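Local structure of serpin-12 (Manduca sexta, 6CJ7) at residues T95-F100 with N118-L123. The protein probably inhibits serine proteases as a serpin and controls the prophenoloxidase activation system in larval hemolymph of the tobacco hornworm. Residues are numbered along the deposited sequence; the frame is centred on the assembly and turned at random.
Sequences TANNVF and NFDSDL
Val-99 and Leu-123 form a parallel beta bridge, with Val-99 N donating to Asp-122 O (3.1 Å), where the loop 118-123 comes alongside segment 95-100 of strand 92-102 and turns into a strand itself. Before the bridge, side chains and water do the joining. Asn-97 suits this place because an amide can serve two partners: ND2 donates almost straight to Asp-120 O (3.1 Å, 164°), reaching it from above the carbonyl plane, while OD1 accepts from Asn-169 ND2. An alanine here would probably leave Asp-120 O without its amide donor and Asn-169 ND2 without its acceptor. A water bonded to Asn-97 N also donates to Asp-120 O. Partly exposed Asp-120, with CG anti to its backbone N (chi1 -176°), has OD2 2.9 Å from Thr-95 OG1; its carboxylate suits a second water, which donates to both OD2 and Thr-95 O. Ser-121 is small enough to lie against Asn-97, its OG 3.3 Å from Asn-97 C. At the bridge, branched Val-99 and Leu-123 share one face, Val-99 CG1 touching Leu-123 CD1 at 3.6 Å. The carboxylate of Asp-122 serves both Leu-123 N and the charge of Lys-112 on helix 109-118. Strand 123-126 borders strand 92-102 of serpin beta-sheet A, opposite antiparallel strand 165-174, while Phe-119 packs on helix 40-51.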
ATOM      1  N   THR A  95      -5.125   0.844  -9.509  1.00 19.52           N
ATOM      2  CA  THR A  95      -3.675   0.834  -9.409  1.00 23.48           C
ATOM      3  C   THR A  95      -3.088   1.552 -10.613  1.00 26.37           C
ATOM      4  O   THR A  95      -3.654   1.529 -11.712  1.00 28.78           O
ATOM      5  CB  THR A  95      -3.107  -0.584  -9.319  1.00 25.95           C
ATOM      6  OG1 THR A  95      -3.530  -1.340 -10.459  1.00 26.80           O
ATOM      7  CG2 THR A  95      -3.582  -1.271  -8.047  1.00 26.29           C
ATOM      8  N   ALA A  96      -1.962   2.221 -10.391  1.00 21.40           N
ATOM      9  CA  ALA A  96      -1.209   2.843 -11.475  1.00 22.06           C
ATOM     10  C   ALA A  96       0.262   2.501 -11.284  1.00 20.29           C
ATOM     11  O   ALA A  96       0.918   3.035 -10.381  1.00 21.65           O
ATOM     12  CB  ALA A  96      -1.419   4.356 -11.511  1.00 23.65           C
ATOM     13  N   ASN A  97       0.775   1.610 -12.132  1.00 20.28           N
ATOM     14  CA  ASN A  97       2.169   1.182 -12.094  1.00 20.26           C
ATOM     15  C   ASN A  97       2.820   1.540 -13.421  1.00 19.59           C
ATOM     16  O   ASN A  97       2.257   1.262 -14.481  1.00 19.86           O
ATOM     17  CB  ASN A  97       2.279  -0.334 -11.844  1.00 19.33           C
ATOM     18  CG  ASN A  97       1.442  -0.796 -10.656  1.00 21.21           C
ATOM     19  OD1 ASN A  97       1.681  -0.373  -9.525  1.00 22.79           O
ATOM     20  ND2 ASN A  97       0.472  -1.679 -10.912  1.00 25.37           N
ATOM     21  N   ASN A  98       3.998   2.167 -13.373  1.00 17.98           N
ATOM     22  CA  ASN A  98       4.674   2.466 -14.634  1.00 20.13           C
ATOM     23  C   ASN A  98       6.153   2.708 -14.379  1.00 18.08           C
ATOM     24  O   ASN A  98       6.573   3.070 -13.277  1.00 19.40           O
ATOM     25  CB  ASN A  98       4.053   3.692 -15.328  1.00 22.11           C
ATOM     26  CG  ASN A  98       4.024   3.576 -16.850  1.00 24.74           C
ATOM     27  OD1 ASN A  98       4.954   3.059 -17.480  1.00 23.02           O
ATOM     28  ND2 ASN A  98       2.954   4.086 -17.459  1.00 24.55           N
ATOM     29  N   VAL A  99       6.940   2.517 -15.432  1.00 18.54           N
ATOM     30  CA  VAL A  99       8.366   2.840 -15.439  1.00 19.12           C
ATOM     31  C   VAL A  99       8.568   3.839 -16.570  1.00 20.00           C
ATOM     32  O   VAL A  99       8.394   3.495 -17.746  1.00 22.81           O
ATOM     33  CB  VAL A  99       9.243   1.597 -15.648  1.00 21.44           C
ATOM     34  CG1 VAL A  99      10.731   1.971 -15.585  1.00 22.48           C
ATOM     35  CG2 VAL A  99       8.922   0.513 -14.638  1.00 21.05           C
ATOM     36  N   PHE A 100       8.924   5.072 -16.224  1.00 20.30           N
ATOM     37  CA  PHE A 100       9.126   6.126 -17.206  1.00 20.82           C
ATOM     38  C   PHE A 100      10.618   6.218 -17.488  1.00 21.35           C
ATOM     39  O   PHE A 100      11.389   6.695 -16.650  1.00 22.11           O
ATOM     40  CB  PHE A 100       8.547   7.446 -16.705  1.00 22.53           C
ATOM     41  CG  PHE A 100       7.048   7.417 -16.555  1.00 23.57           C
ATOM     42  CD1 PHE A 100       6.458   7.203 -15.315  1.00 22.82           C
ATOM     43  CD2 PHE A 100       6.229   7.586 -17.666  1.00 25.82           C
ATOM     44  CE1 PHE A 100       5.069   7.163 -15.176  1.00 21.96           C
ATOM     45  CE2 PHE A 100       4.841   7.543 -17.539  1.00 26.71           C
ATOM     46  CZ  PHE A 100       4.264   7.333 -16.292  1.00 23.68           C
ATOM     47  N   ASN A 118       2.392  -9.352 -16.656  1.00 28.99           N
ATOM     48  CA  ASN A 118       2.491  -9.916 -15.314  1.00 21.76           C
ATOM     49  C   ASN A 118       2.309  -8.907 -14.197  1.00 22.92           C
ATOM     50  O   ASN A 118       1.766  -9.270 -13.153  1.00 26.03           O
ATOM     51  CB  ASN A 118       3.855 -10.610 -15.106  1.00 23.16           C
ATOM     52  CG  ASN A 118       4.012 -11.854 -15.938  1.00 25.53           C
ATOM     53  OD1 ASN A 118       4.170 -12.970 -15.401  1.00 31.25           O
ATOM     54  ND2 ASN A 118       3.982 -11.691 -17.257  1.00 31.19           N
ATOM     55  N   PHE A 119       2.755  -7.665 -14.382  1.00 22.22           N
ATOM     56  CA  PHE A 119       2.830  -6.701 -13.292  1.00 19.66           C
ATOM     57  C   PHE A 119       1.826  -5.555 -13.404  1.00 23.82           C
ATOM     58  O   PHE A 119       1.878  -4.620 -12.586  1.00 22.50           O
ATOM     59  CB  PHE A 119       4.265  -6.174 -13.188  1.00 18.06           C
ATOM     60  CG  PHE A 119       5.232  -7.197 -12.660  1.00 20.23           C
ATOM     61  CD1 PHE A 119       6.021  -7.953 -13.520  1.00 21.74           C
ATOM     62  CD2 PHE A 119       5.310  -7.459 -11.308  1.00 20.69           C
ATOM     63  CE1 PHE A 119       6.896  -8.917 -13.024  1.00 23.63           C
ATOM     64  CE2 PHE A 119       6.182  -8.413 -10.816  1.00 23.35           C
ATOM     65  CZ  PHE A 119       6.966  -9.157 -11.676  1.00 24.28           C
ATOM     66  N   ASP A 120       0.891  -5.612 -14.356  1.00 25.17           N
ATOM     67  CA  ASP A 120      -0.068  -4.523 -14.574  1.00 24.89           C
ATOM     68  C   ASP A 120       0.668  -3.181 -14.627  1.00 24.33           C
ATOM     69  O   ASP A 120       0.298  -2.190 -13.989  1.00 23.89           O
ATOM     70  CB  ASP A 120      -1.151  -4.533 -13.496  1.00 26.95           C
ATOM     71  CG  ASP A 120      -2.216  -3.478 -13.724  1.00 34.38           C
ATOM     72  OD1 ASP A 120      -2.558  -3.205 -14.895  1.00 37.53           O
ATOM     73  OD2 ASP A 120      -2.683  -2.903 -12.724  1.00 38.07           O
ATOM     74  N   SER A 121       1.757  -3.171 -15.378  1.00 21.01           N
ATOM     75  CA  SER A 121       2.650  -2.020 -15.419  1.00 22.32           C
ATOM     76  C   SER A 121       3.053  -1.815 -16.874  1.00 22.21           C
ATOM     77  O   SER A 121       2.414  -2.342 -17.793  1.00 27.04           O
ATOM     78  CB  SER A 121       3.838  -2.239 -14.473  1.00 22.54           C
ATOM     79  OG  SER A 121       4.634  -1.063 -14.354  1.00 21.96           O
ATOM     80  N   ASP A 122       4.112  -1.041 -17.098  1.00 21.29           N
ATOM     81  CA  ASP A 122       4.540  -0.749 -18.458  1.00 26.14           C
ATOM     82  C   ASP A 122       5.950  -0.191 -18.404  1.00 24.63           C
ATOM     83  O   ASP A 122       6.474   0.130 -17.338  1.00 21.11           O
ATOM     84  CB  ASP A 122       3.595   0.247 -19.133  1.00 26.36           C
ATOM     85  CG  ASP A 122       3.470   0.031 -20.623  1.00 33.77           C
ATOM     86  OD1 ASP A 122       4.334  -0.658 -21.217  1.00 33.91           O
ATOM     87  OD2 ASP A 122       2.500   0.571 -21.204  1.00 34.17           O
ATOM     88  N   LEU A 123       6.571  -0.104 -19.575  1.00 22.31           N
ATOM     89  CA  LEU A 123       7.837   0.593 -19.746  1.00 22.07           C
ATOM     90  C   LEU A 123       7.605   1.670 -20.797  1.00 29.29           C
ATOM     91  O   LEU A 123       7.350   1.354 -21.964  1.00 29.44           O
ATOM     92  CB  LEU A 123       8.941  -0.383 -20.151  1.00 22.59           C
ATOM     93  CG  LEU A 123      10.379   0.131 -20.228  1.00 24.67           C
ATOM     94  CD1 LEU A 123      10.790   0.831 -18.964  1.00 26.97           C
ATOM     95  CD2 LEU A 123      11.324  -1.031 -20.510  1.00 26.79           C
TER
HETATM   96  O   HOH W   1      -3.622  -0.568 -13.614  1.00 32.05           O
HETATM   97  O   HOH W   2      -1.147   0.216 -13.847  1.00 28.13           O
HETATM   98  O   HOH W   3      -1.570  -3.731 -10.104  1.00 28.27           O